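PDB 3QXB: putative Xylose isomerase from Rhodospirillum rubrum, which probably acts as a metal-dependent sugar isomerase of the xylose isomerase-like TIM-barrel family, binding iron and manganese ions. Local coordinates for residues A[151-154]-A[155-159]. Residues are numbered along the deposited sequence; the frame is centred on the assembly and turned at random. Where two conformers were deposited one is given.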
# COMPACT_ATOMS: atom_id res chain seq x y z
N GLU A 151 14.06 -1.63 24.00
CA GLU A 151 13.82 -0.22 24.28
C GLU A 151 12.58 0.28 23.51
O GLU A 151 11.71 0.96 24.08
CB GLU A 151 15.07 0.59 23.89
CG GLU A 151 14.99 2.07 24.18
CD GLU A 151 16.16 2.85 23.60
OE1 GLU A 151 17.05 2.25 22.97
OE2 GLU A 151 16.17 4.09 23.80
N ILE A 152 12.49 -0.09 22.24
CA ILE A 152 11.45 0.42 21.33
C ILE A 152 10.11 -0.20 21.70
O ILE A 152 9.07 0.49 21.76
CB ILE A 152 11.85 0.18 19.86
CG1 ILE A 152 13.09 1.00 19.54
CG2 ILE A 152 10.74 0.52 18.90
CD1 ILE A 152 13.71 0.63 18.19
N TYR A 153 10.15 -1.49 22.02
CA TYR A 153 8.98 -2.20 22.43
C TYR A 153 8.39 -1.65 23.74
O TYR A 153 7.17 -1.54 23.87
CB TYR A 153 9.29 -3.70 22.56
CG TYR A 153 8.14 -4.45 23.15
CD1 TYR A 153 6.91 -4.50 22.50
CD2 TYR A 153 8.25 -5.04 24.37
CE1 TYR A 153 5.82 -5.15 23.07
CE2 TYR A 153 7.17 -5.69 24.96
CZ TYR A 153 5.96 -5.74 24.30
OH TYR A 153 4.94 -6.42 24.90
N ALA A 154 9.23 -1.26 24.72
CA ALA A 154 8.67 -0.81 25.98
C ALA A 154 7.86 0.49 25.76
O ALA A 154 6.81 0.70 26.36
CB ALA A 154 9.78 -0.61 27.04
N ILE A 155 8.35 1.31 24.85
CA ILE A 155 7.65 2.53 24.49
C ILE A 155 6.36 2.18 23.76
O ILE A 155 5.31 2.76 24.04
CB ILE A 155 8.55 3.44 23.68
CG1 ILE A 155 9.63 4.02 24.61
CG2 ILE A 155 7.72 4.55 22.95
CD1 ILE A 155 10.93 4.43 23.92
N ALA A 156 6.43 1.24 22.83
CA ALA A 156 5.28 0.87 22.03
C ALA A 156 4.17 0.38 22.94
O ALA A 156 3.04 0.77 22.78
CB ALA A 156 5.64 -0.18 21.02
N ARG A 157 4.51 -0.52 23.87
CA ARG A 157 3.55 -1.10 24.83
C ARG A 157 2.86 -0.01 25.67
O ARG A 157 1.65 -0.02 25.83
CB ARG A 157 4.26 -2.15 25.72
CG ARG A 157 3.81 -2.22 27.19
CD ARG A 157 4.56 -3.33 27.95
NE ARG A 157 5.93 -2.98 28.32
CZ ARG A 157 6.93 -3.84 28.46
NH1 ARG A 157 6.73 -5.12 28.22
NH2 ARG A 157 8.15 -3.42 28.79
N ASP A 158 3.64 0.95 26.16
CA ASP A 158 3.08 2.05 26.91
C ASP A 158 2.15 2.87 26.01
O ASP A 158 1.11 3.30 26.44
CB ASP A 158 4.18 2.94 27.51
CG ASP A 158 4.93 2.27 28.66
OD1 ASP A 158 4.42 1.25 29.23
OD2 ASP A 158 6.05 2.76 28.99
N MSE A 159 2.50 3.03 24.75
CA MSE A 159 1.61 3.73 23.81
C MSE A 159 0.25 3.05 23.68
O MSE A 159 -0.78 3.72 23.61
CB MSE A 159 2.24 3.86 22.46
CG MSE A 159 3.34 4.92 22.44
SE MSE A 159 4.12 5.15 20.73
CE MSE A 159 5.17 6.63 21.15
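Tyr153 and Arg157 lie one turn apart on a continuous alpha-helix, where Arg157 N donates a nearly straight bond of 2.8 Å to Tyr153 O (172° at the hydrogen), flanked by the i to i+4 bonds from Ala156 N to Ile152 O and from Asp158 N to Ala154 O, while that from Ile155 N to Glu151 O is weak at 3.5 Å. With CG anti to the backbone N (chi1 173°), the tyrosine ring is carried alongside the side chain of Arg157, whose CB sits over one ring face near its rim. In the conformer described, the arginine chain bends at chi3, bringing NH1 to 3.3 Å from Tyr153 CE2 and NH2 to 3.7 Å from Ala154 CB; ring and guanidinium planes are steeply inclined, 68° apart, with Tyr153 CD2 over the rim of one guanidinium face. Asp199 OD2 ties both polar ends together, hydrogen-bonded to Tyr153 OH and in a salt bridge with Arg157 NH1. A leucine in place of Tyr153 would probably leave Asp199 without its hydroxyl partner and the guanidinium less firmly positioned. Within the TIM barrel's outer layer, helix 146-170 thus meets helix 190-200 through Tyr153, while Ile155 and Met159 pack against helix 106-125.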